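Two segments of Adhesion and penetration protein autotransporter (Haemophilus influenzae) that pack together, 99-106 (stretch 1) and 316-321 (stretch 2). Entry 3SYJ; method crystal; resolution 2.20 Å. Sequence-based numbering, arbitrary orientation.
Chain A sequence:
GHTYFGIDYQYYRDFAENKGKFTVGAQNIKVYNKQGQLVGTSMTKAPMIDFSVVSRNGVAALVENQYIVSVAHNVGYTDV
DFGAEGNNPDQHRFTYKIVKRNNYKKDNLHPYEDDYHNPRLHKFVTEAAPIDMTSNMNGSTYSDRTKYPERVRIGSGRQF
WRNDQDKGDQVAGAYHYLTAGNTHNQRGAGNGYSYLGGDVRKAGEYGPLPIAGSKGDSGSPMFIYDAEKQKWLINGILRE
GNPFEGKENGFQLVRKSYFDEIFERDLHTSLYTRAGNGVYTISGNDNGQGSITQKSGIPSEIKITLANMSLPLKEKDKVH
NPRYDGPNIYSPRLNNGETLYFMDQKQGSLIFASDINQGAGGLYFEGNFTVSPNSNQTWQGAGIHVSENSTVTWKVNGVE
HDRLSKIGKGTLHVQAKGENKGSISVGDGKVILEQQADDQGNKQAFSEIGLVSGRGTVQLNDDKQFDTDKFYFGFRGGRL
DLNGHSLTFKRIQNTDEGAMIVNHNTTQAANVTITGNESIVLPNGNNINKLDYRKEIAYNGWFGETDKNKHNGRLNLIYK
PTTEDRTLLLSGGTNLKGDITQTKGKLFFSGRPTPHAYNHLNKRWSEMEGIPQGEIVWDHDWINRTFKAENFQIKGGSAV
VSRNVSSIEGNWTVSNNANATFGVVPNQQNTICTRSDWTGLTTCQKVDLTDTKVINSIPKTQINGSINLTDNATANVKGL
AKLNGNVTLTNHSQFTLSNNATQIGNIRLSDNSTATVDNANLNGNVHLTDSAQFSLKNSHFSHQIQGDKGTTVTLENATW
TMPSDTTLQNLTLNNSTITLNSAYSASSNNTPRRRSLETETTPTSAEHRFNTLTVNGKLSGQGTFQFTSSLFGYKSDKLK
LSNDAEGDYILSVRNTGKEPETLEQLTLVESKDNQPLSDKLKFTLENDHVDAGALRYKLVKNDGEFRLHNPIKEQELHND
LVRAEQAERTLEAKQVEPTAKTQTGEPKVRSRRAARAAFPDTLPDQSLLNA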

# COMPACT_ATOMS: atom_id res chain seq x y z
N VAL A 99 16.58 18.96 69.21
CA VAL A 99 17.02 18.26 70.41
C VAL A 99 18.15 19.02 71.09
O VAL A 99 18.50 18.73 72.23
N LYS A 100 18.72 19.98 70.38
CA LYS A 100 19.79 20.79 70.91
C LYS A 100 19.88 22.06 70.07
O LYS A 100 20.02 21.97 68.85
N ARG A 101 19.80 23.22 70.72
CA ARG A 101 19.74 24.51 70.01
C ARG A 101 21.10 24.99 69.53
O ARG A 101 21.20 25.65 68.51
N ASN A 102 22.14 24.65 70.29
CA ASN A 102 23.48 25.12 70.01
C ASN A 102 23.52 26.64 69.83
O ASN A 102 23.95 27.14 68.79
N ASN A 103 23.05 27.35 70.84
CA ASN A 103 23.16 28.80 70.88
C ASN A 103 24.63 29.21 71.00
O ASN A 103 25.34 28.78 71.90
N TYR A 104 25.07 30.03 70.05
CA TYR A 104 26.44 30.54 70.01
C TYR A 104 26.85 31.22 71.32
O TYR A 104 26.08 31.98 71.90
N LYS A 105 28.07 30.94 71.78
CA LYS A 105 28.64 31.65 72.91
C LYS A 105 29.84 32.46 72.43
O LYS A 105 30.81 31.90 71.94
N LYS A 106 29.75 33.78 72.57
CA LYS A 106 30.85 34.66 72.21
C LYS A 106 31.96 34.61 73.25
O LYS A 106 31.73 34.81 74.44
N LYS A 316 15.35 23.33 79.35
CA LYS A 316 15.80 24.62 78.88
C LYS A 316 17.29 24.58 78.55
O LYS A 316 18.11 24.25 79.39
N ASP A 317 17.62 24.93 77.31
CA ASP A 317 18.98 24.87 76.83
C ASP A 317 19.79 26.06 77.35
O ASP A 317 19.24 26.97 77.97
N LYS A 318 21.09 26.03 77.09
CA LYS A 318 21.99 27.09 77.52
C LYS A 318 21.57 28.42 76.90
O LYS A 318 21.31 28.49 75.70
N VAL A 319 21.50 29.46 77.72
CA VAL A 319 21.27 30.82 77.24
C VAL A 319 22.50 31.67 77.52
O VAL A 319 22.88 31.87 78.68
N HIS A 320 23.13 32.19 76.47
CA HIS A 320 24.39 32.93 76.61
C HIS A 320 24.21 34.45 76.60
O HIS A 320 25.12 35.19 76.97
N ASN A 321 23.05 34.91 76.17
CA ASN A 321 22.75 36.33 76.15
C ASN A 321 21.37 36.56 76.74
O ASN A 321 20.38 36.02 76.25

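How is the carboxylate of D317 satisfied? D317 points toward stretch 1 and is buried, so its charge needs partners close at hand, and both oxygens have them. D317 OD1 accepts from K100 NZ at 2.8 Å, a hydrogen bond that is part of a salt bridge. D317 OD1 also accepts from the backbone K318 N at 2.7 Å, within its own stretch. OD2 takes the backbone amide of its neighbour across the contact, R101 N to D317 OD2 at 2.9 Å, with an angle of 161° at the hydrogen. One side chain with an off-rotamer chi1 of -149° thus ties together a lysine ammonium and two main-chain amides, one from each stretch.

How does K100 reach this acid, and what does R101 contribute? The CA-to-CB bond of K100 runs sideways to stretch 2, but chi angles in t, p, t, t bring its end nearer, delivering NZ to D317. There it also meets K318: K100 NZ lies 3.3 Å from K318 CE, and 3.9 Å from K318 NZ. That second approach sets two like charges close together, with D317 OD1 bound to the K100 ammonium as the compensating negative charge. R101, with chi1 in m, points toward stretch 2, and its CB packs 3.3 Å from D317 OD2. Its guanidinium plays no part in the salt bridge; NE and NH1 find hydrogen bonds elsewhere in the structure.

What does N103 do in the middle of the contact? It points toward stretch 2 with chi1 in m at -66°, placing its amide against the opposing backbone. N103 ND2 donates to K318 O at 3.0 Å, with a nearly straight angle of 166°, so a main-chain carbonyl gains a side-chain donor. N103 OD1 is satisfied elsewhere in the structure, and ND2 also has a partner there. N102 and Y104 turn their CB atoms away, leaving N103 as the side chain between them that faces stretch 2.

How does the H320 ring fit against the loop? H320, chi1 in m at -61°, points toward stretch 1 and has more of its area covered by the other stretch than any other residue here. K105 lies over one face of the ring, its CB 3.5 Å from the ring centroid and 20° off the normal, a CH-pi contact. Farther along the same chain, K105 CG comes within 3.3 Å of H320 ND1. H320 CD2 lies 3.3 Å from N103 O and 3.7 Å from Y104 O, both oblique to the ring.

Where does water enter? Water 1 joins the side chains of K105 and H320: K105 NZ donates to its oxygen at 3.0 Å, and H320 ND1 is hydrogen-bonded to the same oxygen at 3.1 Å. K105 turns chi4 into p after three t angles, and the water gives its ammonium an indirect polar link to the imidazole whose face its CB covers.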

# COMPACT_ATOMS: atom_id res chain seq x y z
CB VAL A 99 17.48 16.82 70.09
CG1 VAL A 99 16.36 16.05 69.41
CG2 VAL A 99 18.72 16.84 69.21
CB LYS A 100 21.10 20.01 70.87
CG LYS A 100 22.30 20.75 71.42
CD LYS A 100 22.12 21.03 72.90
CE LYS A 100 23.43 21.47 73.51
NZ LYS A 100 23.24 22.08 74.85
CB ARG A 101 19.11 25.58 70.90
CG ARG A 101 17.77 25.19 71.48
CD ARG A 101 16.90 26.40 71.76
NE ARG A 101 15.51 26.09 71.47
CZ ARG A 101 14.78 26.68 70.54
NH1 ARG A 101 15.27 27.67 69.80
NH2 ARG A 101 13.53 26.31 70.36
CB ASN A 102 24.08 24.41 68.80
CG ASN A 102 24.28 22.92 69.04
OD1 ASN A 102 24.87 22.51 70.04
ND2 ASN A 102 23.80 22.10 68.12
CB ASN A 103 22.34 29.39 72.03
CG ASN A 103 20.84 29.19 71.85
OD1 ASN A 103 20.34 29.22 70.73
ND2 ASN A 103 20.13 28.99 72.95
CB TYR A 104 26.53 31.55 68.88
CG TYR A 104 27.91 31.87 68.41
CD1 TYR A 104 28.52 31.11 67.42
CD2 TYR A 104 28.60 32.97 68.91
CE1 TYR A 104 29.78 31.42 66.96
CE2 TYR A 104 29.86 33.28 68.46
CZ TYR A 104 30.45 32.51 67.48
OH TYR A 104 31.71 32.82 67.02
CB LYS A 105 29.10 30.68 74.01
CG LYS A 105 29.70 31.36 75.24
CD LYS A 105 30.58 30.41 76.05
CE LYS A 105 31.11 31.04 77.34
NZ LYS A 105 30.13 30.95 78.48
CB LYS A 106 30.34 36.09 72.07
CG LYS A 106 31.34 37.07 71.47
CD LYS A 106 30.72 38.46 71.40
CE LYS A 106 31.67 39.50 70.82
NZ LYS A 106 31.02 40.84 70.80
CB LYS A 316 15.51 25.71 79.92
CG LYS A 316 15.94 27.11 79.51
CD LYS A 316 15.35 28.15 80.45
CE LYS A 316 15.96 29.53 80.22
NZ LYS A 316 15.39 30.54 81.16
CB ASP A 317 18.98 24.87 75.30
CG ASP A 317 20.14 24.10 74.71
OD1 ASP A 317 21.14 23.87 75.41
OD2 ASP A 317 20.04 23.74 73.52
CB LYS A 318 23.44 26.77 77.13
CG LYS A 318 24.11 25.70 78.00
CD LYS A 318 25.47 25.25 77.44
CE LYS A 318 25.34 24.24 76.27
NZ LYS A 318 26.65 23.67 75.80
CB VAL A 319 20.05 31.45 77.92
CG1 VAL A 319 19.80 32.84 77.36
CG2 VAL A 319 18.83 30.56 77.74
CB HIS A 320 25.38 32.52 75.53
CG HIS A 320 25.74 31.07 75.58
ND1 HIS A 320 26.75 30.58 76.38
CD2 HIS A 320 25.21 30.00 74.94
CE1 HIS A 320 26.83 29.28 76.23
NE2 HIS A 320 25.91 28.89 75.36
CB ASN A 321 22.83 36.85 74.71
CG ASN A 321 22.67 38.35 74.63
OD1 ASN A 321 21.85 38.95 75.32
ND2 ASN A 321 23.46 38.97 73.75
O HOH W 1 27.30 31.56 79.27